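Local coordinates for protein galactose-binding lectin (Arachis hypogaea, PDB 6VAW) that binds D-galactose and galactose-based glycomimetics as a homotetrameric legume lectin that carries calcium and manganese ions, at the interface of chains A and B. Numbering follows the deposited sequence. Chains: chain A/B, Galactose-binding lectin.

Contact 1 and contact 2 are neighbouring patches of one two-fold symmetric interface between chains A and B, their C-alpha centres about 9 Å apart. B:Asn29 belongs to both: its backbone carbonyl and C-alpha serve contact 1, its side-chain amide contact 2. In contact 1 the 28-29 turn of chain B lies on strands 32-33, 64-74 and 217-229 of chain A; in contact 2 the two turns meet near the symmetry axis, and A:Asn29 reaches strand 217-229 of chain B. A:Ile217 and B:Ile217 each receive the partner's asparagine, B:Asn29 and A:Asn29, so one turn used twice helps pair two subunits of the homotetramer.

Contact 1: the interface of chains A and B. Residues chain A 33, 37, 74, 217; chain B 10, 28-30.
B:Ser28 and B:Asn29, consecutive residues of a loop, lie across A:Gln33, A:Ile217 and A:Lys74, and each hides more surface than any other residue of this patch. At one end, A:Gln33 sends its amide nitrogen NE2 to the hydroxyl OG of B:Ser28, a hydrogen bond of 2.8 Å. The chain of A:Gln33 runs out extended, CG anti to the backbone N (chi1 -175°), which carries the amide to the boundary. The hydroxyl sits tilted 27° from the amide plane, and the bond is well short of straight at the hydrogen.

In the middle, A:Ile217 and B:Asn29 cross obliquely. The end methyl CD1 of A:Ile217 lies 3.6 Å from CA of B:Asn29 and 3.4 Å from its backbone O, while the CG2 methyl meets CB, so the isoleucine packs against the backbone and root of the asparagine and not its amide. Beside it, CD2 of A:Leu37 comes up to the carbonyl O of B:Ser28.

A:Lys74 closes the other end. The chain of A:Lys74, bent at chi3, brings NZ to the same backbone O of B:Asn29, a 3.1 Å hydrogen bond tilted slightly from the carbonyl plane. CE of A:Lys74 presses on CB of B:Ser10 at 3.4 Å, a tight fit. Polar links at either end of an apolar centre thus hold the partner's loop on this face and help join the subunits of the lectin tetramer.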
ATOM      1  N   GLN A  33      14.758  10.015 -15.803  1.00 36.55           N
ATOM      2  CA  GLN A  33      14.400   9.098 -16.885  1.00 37.36           C
ATOM      3  C   GLN A  33      15.710   8.648 -17.478  1.00 44.66           C
ATOM      4  O   GLN A  33      16.459   9.480 -17.997  1.00 45.44           O
ATOM      5  CB  GLN A  33      13.470   9.771 -17.920  1.00 39.05           C
ATOM      6  CG  GLN A  33      13.005   8.783 -18.977  1.00 41.96           C
ATOM      7  CD  GLN A  33      12.091   9.358 -20.017  1.00 67.28           C
ATOM      8  OE1 GLN A  33      12.324   9.213 -21.216  1.00 66.13           O
ATOM      9  NE2 GLN A  33      10.993   9.951 -19.591  1.00 57.21           N
ATOM     10  N   LEU A  37      13.463   7.080 -25.435  1.00 58.59           N
ATOM     11  CA  LEU A  37      12.488   6.246 -26.141  1.00 59.19           C
ATOM     12  C   LEU A  37      12.612   6.266 -27.690  1.00 64.56           C
ATOM     13  O   LEU A  37      12.072   5.366 -28.342  1.00 63.45           O
ATOM     14  CB  LEU A  37      11.073   6.704 -25.750  1.00 59.43           C
ATOM     15  CG  LEU A  37      10.455   6.264 -24.388  1.00 63.86           C
ATOM     16  CD1 LEU A  37      11.312   5.236 -23.602  1.00 63.80           C
ATOM     17  CD2 LEU A  37      10.069   7.459 -23.548  1.00 65.45           C
ATOM     18  N   LYS A  74       7.487   1.704 -17.175  1.00 43.29           N
ATOM     19  CA  LYS A  74       6.212   1.805 -17.876  1.00 44.02           C
ATOM     20  C   LYS A  74       6.360   1.439 -19.348  1.00 51.68           C
ATOM     21  O   LYS A  74       7.288   1.907 -20.016  1.00 51.76           O
ATOM     22  CB  LYS A  74       5.640   3.217 -17.723  1.00 46.40           C
ATOM     23  CG  LYS A  74       4.175   3.337 -18.097  1.00 56.86           C
ATOM     24  CD  LYS A  74       3.548   4.446 -17.304  1.00 64.39           C
ATOM     25  CE  LYS A  74       2.455   5.130 -18.045  1.00 77.17           C
ATOM     26  NZ  LYS A  74       2.103   6.401 -17.387  1.00 88.16           N
ATOM     27  N   ILE A 217       9.834   3.097 -20.518  1.00 42.55           N
ATOM     28  CA  ILE A 217      10.142   4.213 -19.624  1.00 41.80           C
ATOM     29  C   ILE A 217      10.829   3.639 -18.370  1.00 42.47           C
ATOM     30  O   ILE A 217      10.279   2.721 -17.762  1.00 41.12           O
ATOM     31  CB  ILE A 217       8.841   5.009 -19.276  1.00 45.50           C
ATOM     32  CG1 ILE A 217       8.233   5.695 -20.518  1.00 46.20           C
ATOM     33  CG2 ILE A 217       9.090   6.033 -18.176  1.00 47.04           C
ATOM     34  CD1 ILE A 217       6.692   5.740 -20.526  1.00 52.04           C
TER
ATOM     35  N   SER B  10      -1.864   5.550 -19.366  1.00 49.43           N
ATOM     36  CA  SER B  10      -0.938   6.582 -19.813  1.00 49.14           C
ATOM     37  C   SER B  10      -1.647   7.516 -20.774  1.00 50.88           C
ATOM     38  O   SER B  10      -2.729   7.192 -21.272  1.00 48.89           O
ATOM     39  CB  SER B  10       0.273   5.960 -20.501  1.00 54.54           C
ATOM     40  OG  SER B  10      -0.117   5.233 -21.655  1.00 65.39           O
ATOM     41  N   SER B  28       7.189  12.582 -21.188  1.00 45.26           N
ATOM     42  CA  SER B  28       7.686  11.385 -21.874  1.00 45.16           C
ATOM     43  C   SER B  28       7.280  10.095 -21.159  1.00 49.17           C
ATOM     44  O   SER B  28       7.111   9.072 -21.830  1.00 48.59           O
ATOM     45  CB  SER B  28       9.205  11.441 -22.054  1.00 48.69           C
ATOM     46  OG  SER B  28       9.865  12.102 -20.986  1.00 51.46           O
ATOM     47  N   ASN B  29       7.037  10.160 -19.827  1.00 46.25           N
ATOM     48  CA  ASN B  29       6.610   8.997 -19.040  1.00 47.08           C
ATOM     49  C   ASN B  29       5.092   8.693 -19.193  1.00 50.71           C
ATOM     50  O   ASN B  29       4.613   7.701 -18.647  1.00 52.31           O
ATOM     51  CB  ASN B  29       6.988   9.157 -17.560  1.00 48.45           C
ATOM     52  CG  ASN B  29       6.277  10.242 -16.794  1.00 63.81           C
ATOM     53  OD1 ASN B  29       5.431  10.974 -17.309  1.00 63.40           O
ATOM     54  ND2 ASN B  29       6.606  10.358 -15.521  1.00 51.77           N
ATOM     55  N   GLY B  30       4.366   9.536 -19.923  1.00 45.43           N
ATOM     56  CA  GLY B  30       2.938   9.363 -20.171  1.00 44.51           C
ATOM     57  C   GLY B  30       2.011  10.107 -19.228  1.00 46.49           C
ATOM     58  O   GLY B  30       0.786  10.028 -19.386  1.00 46.18           O
TER

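Contact 2: the interface of chains A and B. Residues chain A 27, 29, 31; chain B 27, 29, 31, 33, 217, 219.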
ATOM      1  N   LEU A  27      13.012  14.968 -15.588  1.00 46.29           N
ATOM      2  CA  LEU A  27      11.687  15.497 -15.927  1.00 46.32           C
ATOM      3  C   LEU A  27      11.332  16.648 -14.967  1.00 50.87           C
ATOM      4  O   LEU A  27      11.922  16.758 -13.889  1.00 50.50           O
ATOM      5  CB  LEU A  27      10.613  14.394 -15.905  1.00 46.17           C
ATOM      6  CG  LEU A  27      10.952  13.066 -16.599  1.00 50.91           C
ATOM      7  CD1 LEU A  27       9.907  12.013 -16.277  1.00 51.37           C
ATOM      8  CD2 LEU A  27      11.100  13.230 -18.110  1.00 53.23           C
ATOM      9  N   ASN A  29       8.839  17.007 -13.128  1.00 53.09           N
ATOM     10  CA  ASN A  29       8.301  16.453 -11.884  1.00 53.73           C
ATOM     11  C   ASN A  29       9.412  16.027 -10.912  1.00 55.95           C
ATOM     12  O   ASN A  29       9.114  15.643  -9.781  1.00 58.22           O
ATOM     13  CB  ASN A  29       7.338  15.291 -12.165  1.00 59.42           C
ATOM     14  CG  ASN A  29       7.934  14.022 -12.748  1.00 85.42           C
ATOM     15  OD1 ASN A  29       9.138  13.898 -12.966  1.00 83.95           O
ATOM     16  ND2 ASN A  29       7.090  13.032 -13.009  1.00 72.95           N
ATOM     17  N   ASN A  31      11.697  13.506 -11.459  1.00 34.04           N
ATOM     18  CA  ASN A  31      12.102  12.120 -11.700  1.00 33.09           C
ATOM     19  C   ASN A  31      13.238  12.053 -12.694  1.00 37.43           C
ATOM     20  O   ASN A  31      13.322  12.891 -13.593  1.00 37.57           O
ATOM     21  CB  ASN A  31      10.940  11.274 -12.274  1.00 34.09           C
ATOM     22  CG  ASN A  31       9.729  11.005 -11.396  1.00 50.47           C
ATOM     23  OD1 ASN A  31       8.756  10.391 -11.845  1.00 48.95           O
ATOM     24  ND2 ASN A  31       9.750  11.423 -10.142  1.00 45.47           N
TER
ATOM     25  N   LEU B  27       4.163  14.531 -20.480  1.00 43.33           N
ATOM     26  CA  LEU B  27       5.558  14.166 -20.245  1.00 42.46           C
ATOM     27  C   LEU B  27       5.886  12.851 -20.964  1.00 47.23           C
ATOM     28  O   LEU B  27       4.977  12.092 -21.315  1.00 45.98           O
ATOM     29  CB  LEU B  27       5.846  14.065 -18.741  1.00 41.73           C
ATOM     30  CG  LEU B  27       5.495  15.275 -17.876  1.00 44.79           C
ATOM     31  CD1 LEU B  27       5.682  14.960 -16.402  1.00 43.07           C
ATOM     32  CD2 LEU B  27       6.298  16.509 -18.261  1.00 44.49           C
ATOM     33  N   ASN B  29       7.037  10.160 -19.827  1.00 46.25           N
ATOM     34  CA  ASN B  29       6.610   8.997 -19.040  1.00 47.08           C
ATOM     35  C   ASN B  29       5.092   8.693 -19.193  1.00 50.71           C
ATOM     36  O   ASN B  29       4.613   7.701 -18.647  1.00 52.31           O
ATOM     37  CB  ASN B  29       6.988   9.157 -17.560  1.00 48.45           C
ATOM     38  CG  ASN B  29       6.277  10.242 -16.794  1.00 63.81           C
ATOM     39  OD1 ASN B  29       5.431  10.974 -17.309  1.00 63.40           O
ATOM     40  ND2 ASN B  29       6.606  10.358 -15.521  1.00 51.77           N
ATOM     41  N   ASN B  31       2.573  10.813 -18.230  1.00 40.35           N
ATOM     42  CA  ASN B  31       1.800  11.595 -17.273  1.00 38.92           C
ATOM     43  C   ASN B  31       1.375  12.899 -17.884  1.00 41.57           C
ATOM     44  O   ASN B  31       2.086  13.448 -18.728  1.00 42.59           O
ATOM     45  CB  ASN B  31       2.606  11.899 -15.999  1.00 38.48           C
ATOM     46  CG  ASN B  31       2.974  10.746 -15.083  1.00 58.78           C
ATOM     47  OD1 ASN B  31       3.682  10.950 -14.096  1.00 52.14           O
ATOM     48  ND2 ASN B  31       2.506   9.525 -15.357  1.00 50.21           N
ATOM     49  N   GLN B  33       0.884  16.790 -17.153  1.00 22.59           N
ATOM     50  CA  GLN B  33       1.305  17.867 -16.262  1.00 23.06           C
ATOM     51  C   GLN B  33       0.395  19.028 -16.562  1.00 26.38           C
ATOM     52  O   GLN B  33       0.383  19.512 -17.710  1.00 26.01           O
ATOM     53  CB  GLN B  33       2.786  18.227 -16.467  1.00 23.82           C
ATOM     54  CG  GLN B  33       3.252  19.270 -15.452  1.00 40.39           C
ATOM     55  CD  GLN B  33       4.707  19.637 -15.595  1.00 55.37           C
ATOM     56  OE1 GLN B  33       5.071  20.806 -15.723  1.00 44.38           O
ATOM     57  NE2 GLN B  33       5.578  18.652 -15.514  1.00 56.55           N
ATOM     58  N   ILE B 217       4.064  21.019  -8.961  1.00 28.17           N
ATOM     59  CA  ILE B 217       3.856  20.003 -10.007  1.00 28.03           C
ATOM     60  C   ILE B 217       2.449  19.379  -9.790  1.00 29.77           C
ATOM     61  O   ILE B 217       2.158  18.907  -8.685  1.00 27.49           O
ATOM     62  CB  ILE B 217       4.986  18.942  -9.959  1.00 32.36           C
ATOM     63  CG1 ILE B 217       6.338  19.511 -10.420  1.00 34.16           C
ATOM     64  CG2 ILE B 217       4.642  17.708 -10.766  1.00 34.65           C
ATOM     65  CD1 ILE B 217       7.531  18.997  -9.560  1.00 51.63           C
ATOM     66  N   LEU B 219       0.234  16.448 -11.493  1.00 22.38           N
ATOM     67  CA  LEU B 219       0.253  15.355 -12.473  1.00 20.94           C
ATOM     68  C   LEU B 219      -0.960  14.440 -12.426  1.00 24.21           C
ATOM     69  O   LEU B 219      -1.374  14.062 -11.346  1.00 22.65           O
ATOM     70  CB  LEU B 219       1.501  14.462 -12.269  1.00 22.25           C
ATOM     71  CG  LEU B 219       2.856  15.112 -12.394  1.00 26.89           C
ATOM     72  CD1 LEU B 219       3.945  14.196 -11.837  1.00 27.05           C
ATOM     73  CD2 LEU B 219       3.145  15.476 -13.841  1.00 28.99           C
TER
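A:Asn29 and B:Asn29 point their amides at each other from opposite directions, each with CG set between its own backbone N and carbonyl carbon (chi1 67° in both). They meet at a subunit interface of a legume lectin, a family whose members share a beta-sandwich fold and assemble in various ways. That torsion folds each amide back over its own turn, where OD1 accepts a hydrogen bond from the backbone N-H of the residue two further on, A:Asn31 or B:Asn31. In chain A this bond from A:Asn31 N to A:Asn29 OD1 measures 3.0 Å; the donor approaches from above the carbonyl plane, 38° out of it, away from the lone-pair directions. Chain B has the same arrangement. A weak second link runs back from A:Asn29 ND2 to A:Asn31 OD1, and likewise in chain B. Together they probably limit rotation of each amide and leave its ND2 turned towards the partner subunit.

Where the two turns meet, A:Asn29 ND2 and B:Asn29 ND2 lie 3.7 Å apart. The amide planes are 68° from each other, so the groups meet steeply inclined and not stacked.

Aliphatic groups fill in around the pair. A:Leu27 brings CD1 to the amide of B:Asn29, 3.8 Å from ND2, and B:Leu27 does much the same to A:Asn29 at slightly longer range.

A:Asn29 hides 62 Å² in this patch and also reaches strand 217-229 of chain B. B:Leu219 comes in at about a right angle to it, and the CD1 methyl of B:Leu219 touches both CB (3.6 Å) and ND2 of A:Asn29. Next to that, B:Ile217 sets its end methyl CD1 3.5 Å from CA of A:Asn29, with CG2 against CB.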